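Local structure of putative ABC-transporter ATP-binding protein (Alicyclobacillus acidocaldarius, 1Z47) at residues Ser249-Arg254 with Ala281-Pro286; Lys287-Gln292 with Glu323-His328. The protein probably binds and hydrolyses ATP as the ATPase subunit of a putative ABC importer for sulfate. One frame throughout, in Å; residues are numbered along the deposited sequence.

Interaction 1. Residues Ser249-Arg254 with Ala281-Pro286; sequences SNVWTR and AVVVRP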
loop_
_atom_site.group_PDB
_atom_site.type_symbol
_atom_site.label_atom_id
_atom_site.label_comp_id
_atom_site.label_asym_id
_atom_site.label_seq_id
_atom_site.Cartn_x
_atom_site.Cartn_y
_atom_site.Cartn_z
ATOM N N SER B 249 7.958 -5.901 11.027
ATOM C CA SER B 249 8.628 -6.602 12.118
ATOM C C SER B 249 8.618 -8.106 12.045
ATOM O O SER B 249 7.796 -8.711 11.364
ATOM C CB SER B 249 8.028 -6.173 13.471
ATOM O OG SER B 249 6.613 -6.345 13.496
ATOM N N ASN B 250 9.598 -8.689 12.718
ATOM C CA ASN B 250 9.685 -10.128 12.873
ATOM C C ASN B 250 9.296 -10.188 14.351
ATOM O O ASN B 250 9.833 -9.432 15.157
ATOM C CB ASN B 250 11.119 -10.616 12.673
ATOM C CG ASN B 250 11.544 -10.597 11.209
ATOM O OD1 ASN B 250 11.223 -11.505 10.425
ATOM N ND2 ASN B 250 12.259 -9.546 10.827
ATOM N N VAL B 251 8.337 -11.030 14.706
ATOM C CA VAL B 251 7.917 -11.126 16.094
ATOM C C VAL B 251 7.934 -12.591 16.494
ATOM O O VAL B 251 7.324 -13.440 15.822
ATOM C CB VAL B 251 6.475 -10.578 16.285
ATOM C CG1 VAL B 251 6.130 -10.547 17.768
ATOM C CG2 VAL B 251 6.343 -9.177 15.644
ATOM N N TRP B 252 8.643 -12.902 17.575
ATOM C CA TRP B 252 8.728 -14.283 18.020
ATOM C C TRP B 252 8.723 -14.379 19.519
ATOM O O TRP B 252 9.078 -13.434 20.209
ATOM C CB TRP B 252 10.004 -14.960 17.534
ATOM C CG TRP B 252 10.338 -14.716 16.135
ATOM C CD1 TRP B 252 11.251 -13.831 15.667
ATOM C CD2 TRP B 252 9.795 -15.383 14.993
ATOM N NE1 TRP B 252 11.325 -13.908 14.301
ATOM C CE2 TRP B 252 10.437 -14.852 13.861
ATOM C CE3 TRP B 252 8.825 -16.378 14.818
ATOM C CZ2 TRP B 252 10.146 -15.281 12.564
ATOM C CZ3 TRP B 252 8.531 -16.808 13.523
ATOM C CH2 TRP B 252 9.190 -16.259 12.420
ATOM N N THR B 253 8.354 -15.558 20.010
ATOM C CA THR B 253 8.300 -15.783 21.440
ATOM C C THR B 253 9.620 -16.408 21.877
ATOM O O THR B 253 10.234 -17.184 21.143
ATOM C CB THR B 253 7.142 -16.747 21.807
ATOM O OG1 THR B 253 5.908 -16.207 21.314
ATOM C CG2 THR B 253 7.037 -16.930 23.336
ATOM N N ARG B 254 10.050 -16.045 23.069
ATOM C CA ARG B 254 11.257 -16.616 23.653
ATOM C C ARG B 254 10.959 -16.694 25.129
ATOM O O ARG B 254 10.173 -15.901 25.647
ATOM C CB ARG B 254 12.515 -15.731 23.437
ATOM C CG ARG B 254 13.057 -15.686 22.013
ATOM C CD ARG B 254 13.642 -16.979 21.529
ATOM N NE ARG B 254 14.235 -16.835 20.197
ATOM C CZ ARG B 254 13.586 -17.026 19.040
ATOM N NH1 ARG B 254 12.304 -17.371 19.022
ATOM N NH2 ARG B 254 14.235 -16.902 17.891
ATOM N N ALA B 281 7.850 -11.463 23.815
ATOM C CA ALA B 281 7.825 -11.377 22.363
ATOM C C ALA B 281 9.062 -10.552 22.029
ATOM O O ALA B 281 9.271 -9.487 22.597
ATOM C CB ALA B 281 6.555 -10.629 21.860
ATOM N N VAL B 282 9.894 -11.059 21.143
ATOM C CA VAL B 282 11.057 -10.299 20.719
ATOM C C VAL B 282 10.595 -9.693 19.385
ATOM O O VAL B 282 10.045 -10.405 18.535
ATOM C CB VAL B 282 12.265 -11.198 20.451
ATOM C CG1 VAL B 282 13.535 -10.359 20.393
ATOM C CG2 VAL B 282 12.343 -12.257 21.499
ATOM N N VAL B 283 10.787 -8.390 19.222
ATOM C CA VAL B 283 10.402 -7.720 17.974
ATOM C C VAL B 283 11.665 -7.170 17.306
ATOM O O VAL B 283 12.387 -6.370 17.893
ATOM C CB VAL B 283 9.389 -6.587 18.261
ATOM C CG1 VAL B 283 8.942 -5.912 16.955
ATOM C CG2 VAL B 283 8.167 -7.168 18.947
ATOM N N VAL B 284 11.937 -7.618 16.088
ATOM C CA VAL B 284 13.124 -7.171 15.363
ATOM C C VAL B 284 12.732 -6.757 13.953
ATOM O O VAL B 284 12.178 -7.556 13.195
ATOM C CB VAL B 284 14.202 -8.314 15.296
ATOM C CG1 VAL B 284 15.439 -7.851 14.514
ATOM C CG2 VAL B 284 14.569 -8.772 16.725
ATOM N N ARG B 285 13.005 -5.498 13.608
ATOM C CA ARG B 285 12.670 -5.003 12.278
ATOM C C ARG B 285 13.590 -5.575 11.208
ATOM O O ARG B 285 14.781 -5.727 11.430
ATOM C CB ARG B 285 12.664 -3.468 12.287
ATOM C CG ARG B 285 11.583 -2.914 13.233
ATOM C CD ARG B 285 11.234 -1.465 12.939
ATOM N NE ARG B 285 10.439 -0.847 13.986
ATOM C CZ ARG B 285 9.126 -0.970 14.108
ATOM N NH1 ARG B 285 8.440 -1.700 13.241
ATOM N NH2 ARG B 285 8.501 -0.345 15.090
ATOM N N PRO B 286 13.042 -5.917 10.036
ATOM C CA PRO B 286 13.828 -6.498 8.935
ATOM C C PRO B 286 15.148 -5.787 8.604
ATOM O O PRO B 286 16.141 -6.434 8.267
ATOM C CB PRO B 286 12.855 -6.473 7.764
ATOM C CG PRO B 286 11.519 -6.715 8.434
ATOM C CD PRO B 286 11.626 -5.776 9.649
#

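Interaction 2. Residues Lys287-Gln292 with Glu323-His328; sequences KDVELQ and EVWEVH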
loop_
_atom_site.group_PDB
_atom_site.type_symbol
_atom_site.label_atom_id
_atom_site.label_comp_id
_atom_site.label_asym_id
_atom_site.label_seq_id
_atom_site.Cartn_x
_atom_site.Cartn_y
_atom_site.Cartn_z
ATOM N N LYS B 287 15.143 -4.464 8.690
ATOM C CA LYS B 287 16.329 -3.678 8.395
ATOM C C LYS B 287 17.388 -3.815 9.500
ATOM O O LYS B 287 18.567 -3.555 9.261
ATOM C CB LYS B 287 15.953 -2.195 8.233
ATOM C CG LYS B 287 15.584 -1.469 9.531
ATOM C CD LYS B 287 15.219 -0.012 9.242
ATOM C CE LYS B 287 15.215 0.873 10.491
ATOM N NZ LYS B 287 14.234 0.426 11.521
ATOM N N ASP B 288 16.970 -4.231 10.695
ATOM C CA ASP B 288 17.887 -4.366 11.830
ATOM C C ASP B 288 18.578 -5.702 12.004
ATOM O O ASP B 288 18.999 -6.040 13.108
ATOM C CB ASP B 288 17.164 -4.031 13.130
ATOM C CG ASP B 288 16.657 -2.622 13.157
ATOM O OD1 ASP B 288 17.359 -1.743 12.612
ATOM O OD2 ASP B 288 15.566 -2.387 13.730
ATOM N N VAL B 289 18.698 -6.460 10.925
ATOM C CA VAL B 289 19.351 -7.758 10.963
ATOM C C VAL B 289 20.376 -7.814 9.826
ATOM O O VAL B 289 20.044 -7.510 8.678
ATOM C CB VAL B 289 18.318 -8.883 10.783
ATOM C CG1 VAL B 289 19.002 -10.239 10.845
ATOM C CG2 VAL B 289 17.227 -8.761 11.871
ATOM N N GLU B 290 21.616 -8.193 10.143
ATOM C CA GLU B 290 22.676 -8.270 9.133
ATOM C C GLU B 290 23.069 -9.706 8.817
ATOM O O GLU B 290 23.176 -10.542 9.712
ATOM C CB GLU B 290 23.889 -7.485 9.613
ATOM C CG GLU B 290 23.501 -6.189 10.300
ATOM C CD GLU B 290 24.698 -5.333 10.672
ATOM O OE1 GLU B 290 25.226 -4.619 9.790
ATOM O OE2 GLU B 290 25.116 -5.380 11.847
ATOM N N LEU B 291 23.283 -9.994 7.537
ATOM C CA LEU B 291 23.648 -11.335 7.113
ATOM C C LEU B 291 25.090 -11.434 6.633
ATOM O O LEU B 291 25.601 -10.542 5.957
ATOM C CB LEU B 291 22.702 -11.796 6.012
ATOM C CG LEU B 291 21.236 -11.509 6.344
ATOM C CD1 LEU B 291 20.362 -11.993 5.213
ATOM C CD2 LEU B 291 20.863 -12.181 7.652
ATOM N N GLN B 292 25.733 -12.539 6.990
ATOM C CA GLN B 292 27.114 -12.791 6.621
ATOM C C GLN B 292 27.177 -14.260 6.280
ATOM O O GLN B 292 26.609 -15.084 6.995
ATOM C CB GLN B 292 28.022 -12.445 7.798
ATOM C CG GLN B 292 27.814 -11.004 8.250
ATOM C CD GLN B 292 28.641 -10.612 9.460
ATOM O OE1 GLN B 292 29.870 -10.706 9.445
ATOM N NE2 GLN B 292 27.968 -10.153 10.516
ATOM N N GLU B 323 12.000 -20.969 11.833
ATOM C CA GLU B 323 11.435 -19.631 11.808
ATOM C C GLU B 323 11.820 -18.950 10.499
ATOM O O GLU B 323 12.994 -18.948 10.111
ATOM C CB GLU B 323 11.961 -18.808 12.969
ATOM C CG GLU B 323 11.334 -19.129 14.330
ATOM C CD GLU B 323 11.954 -18.297 15.436
ATOM O OE1 GLU B 323 11.415 -18.289 16.567
ATOM O OE2 GLU B 323 12.991 -17.642 15.162
ATOM N N VAL B 324 10.837 -18.371 9.816
ATOM C CA VAL B 324 11.118 -17.671 8.575
ATOM C C VAL B 324 11.169 -16.191 8.897
ATOM O O VAL B 324 10.162 -15.589 9.267
ATOM C CB VAL B 324 10.043 -17.971 7.500
ATOM C CG1 VAL B 324 10.227 -17.068 6.271
ATOM C CG2 VAL B 324 10.163 -19.411 7.070
ATOM N N TRP B 325 12.364 -15.625 8.786
ATOM C CA TRP B 325 12.605 -14.210 9.069
ATOM C C TRP B 325 12.705 -13.385 7.791
ATOM O O TRP B 325 13.210 -13.864 6.774
ATOM C CB TRP B 325 13.928 -14.016 9.813
ATOM C CG TRP B 325 13.928 -14.426 11.246
ATOM C CD1 TRP B 325 13.631 -15.665 11.741
ATOM C CD2 TRP B 325 14.268 -13.611 12.374
ATOM N NE1 TRP B 325 13.764 -15.668 13.104
ATOM C CE2 TRP B 325 14.157 -14.426 13.523
ATOM C CE3 TRP B 325 14.656 -12.276 12.529
ATOM C CZ2 TRP B 325 14.423 -13.948 14.817
ATOM C CZ3 TRP B 325 14.923 -11.795 13.814
ATOM C CH2 TRP B 325 14.804 -12.635 14.945
ATOM N N GLU B 326 12.230 -12.142 7.859
ATOM C CA GLU B 326 12.333 -11.224 6.736
ATOM C C GLU B 326 13.412 -10.223 7.114
ATOM O O GLU B 326 13.379 -9.621 8.181
ATOM C CB GLU B 326 11.021 -10.469 6.456
ATOM C CG GLU B 326 11.166 -9.525 5.241
ATOM C CD GLU B 326 9.874 -8.822 4.833
ATOM O OE1 GLU B 326 8.789 -9.238 5.286
ATOM O OE2 GLU B 326 9.955 -7.860 4.041
ATOM N N VAL B 327 14.379 -10.070 6.227
ATOM C CA VAL B 327 15.489 -9.166 6.451
ATOM C C VAL B 327 15.598 -8.204 5.267
ATOM O O VAL B 327 15.380 -8.600 4.124
ATOM C CB VAL B 327 16.829 -9.963 6.559
ATOM C CG1 VAL B 327 18.019 -8.985 6.696
ATOM C CG2 VAL B 327 16.772 -10.947 7.763
ATOM N N HIS B 328 15.952 -6.954 5.549
ATOM C CA HIS B 328 16.113 -5.958 4.493
ATOM C C HIS B 328 17.589 -5.589 4.367
ATOM O O HIS B 328 18.171 -5.053 5.301
ATOM C CB HIS B 328 15.270 -4.710 4.805
ATOM C CG HIS B 328 13.791 -4.933 4.671
ATOM N ND1 HIS B 328 12.862 -3.947 4.917
ATOM C CD2 HIS B 328 13.087 -6.027 4.285
ATOM C CE1 HIS B 328 11.648 -4.424 4.692
ATOM N NE2 HIS B 328 11.757 -5.684 4.306
HETATM O O HOH W 1 20.215 -5.616 6.812
#

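Interaction 1. Residues Ser249-Arg254 with Ala281-Pro286
Strands 250-254 and 281-284 run antiparallel at 154°, their axes 4.5 Å apart at the closest, with Asn250 and Val284, then Trp252 and Val282, as the hydrogen-bonded pairs. Each of these pairs is closed by two backbone bonds, and the shortest is Val282 N to Trp252 O at 2.7 Å, with the donor nitrogen nearly on the C=O line. Asn250 adds a third link at its end of the pairing. With CG beside its own backbone N (chi1 -74°), its amide turns so that ND2 reaches Val284 O at 3.1 Å, the acceptor lying close to the amide plane. Val284 O is thus gripped by two donors of one residue, Asn250 N and ND2, on opposite sides of the carbonyl plane, neither on a lone pair. The other end of the amide, OD1, accepts from the backbone N of Glu326, so both ends of the group are held and its rotation is fixed. The pairing belongs to a three-stranded antiparallel sheet in the C-terminal beta domain, in which strand 279-284 is the middle strand, between 250-255 and 351-354. On the face that carries Val251, Val283 and Ala281, Val251 CG1 lies 4.1 Å from Val283 CG2, and helix 240-245 packs against this side. Ser249 CB meets the other branch, Val283 CG1, at 3.6 Å. Farther along, Arg254, its CG beside the backbone N (chi1 -72°), crosses Val282 obliquely, CG 3.5 Å from Val282 CG2. A bend at chi2 turns the guanidinium back so NH1 donates to Thr253 O, and the same nitrogen forms a salt bridge with Glu323.

Interaction 2. Residues Lys287-Gln292 with Glu323-His328
Val327 carries this contact, rising from strand 324-328 toward strand 289-292, which crosses it almost at a right angle (88°) without any direct hydrogen bond between the two segments. From CB its two methyls part. CG1, anti to the backbone N (chi1 176°), comes down on the backbone of Val289, 3.2 Å from its carbonyl O, and also meets Leu291 CD1 tip to tip at 4.1 Å. CG2, beside the backbone N, packs 3.9 Å from Val289 CG1, the two valines crossing at about a right angle. An alanine here would remove both methyls and would probably loosen the packing against Val289 and Leu291. The other branch of Val289, CG2, turns to Trp325 CZ3, and that indole is steadied by NE1 donating to Glu323 OE2 at 3.0 Å. These strands are the two outermost of a five-stranded antiparallel sheet, yet meet here nearly at right angles, consistent with a sheet curled as in an OB-type barrel. One water joins the backbones, donating to Val289 O at 2.7 Å and to His328 O at 2.6 Å. Direct adhesion between the segments is therefore mainly apolar, with the water bridging two carbonyl acceptors that could not bond each other.

Interactions 1 and 2 follow one another along the chain, their centres about 11 Å apart, and both lie in the C-terminal beta domain. Strand 279-284 of the three-stranded sheet leads through Pro286 and Lys287 straight into strand 289-293 of the five-stranded sheet, so the same short connection serves both contacts. Segment 323-328 ties them together a second time: besides the salt bridge of Arg254 NH1 with Glu323 OE1 (2.8 Å), Trp252 meets Trp325 with ring planes about 30° apart, and Pro286 O probably accepts from His328 N. These contacts join the two sheets, consistent with the OB-type regulatory domain assigned to this family.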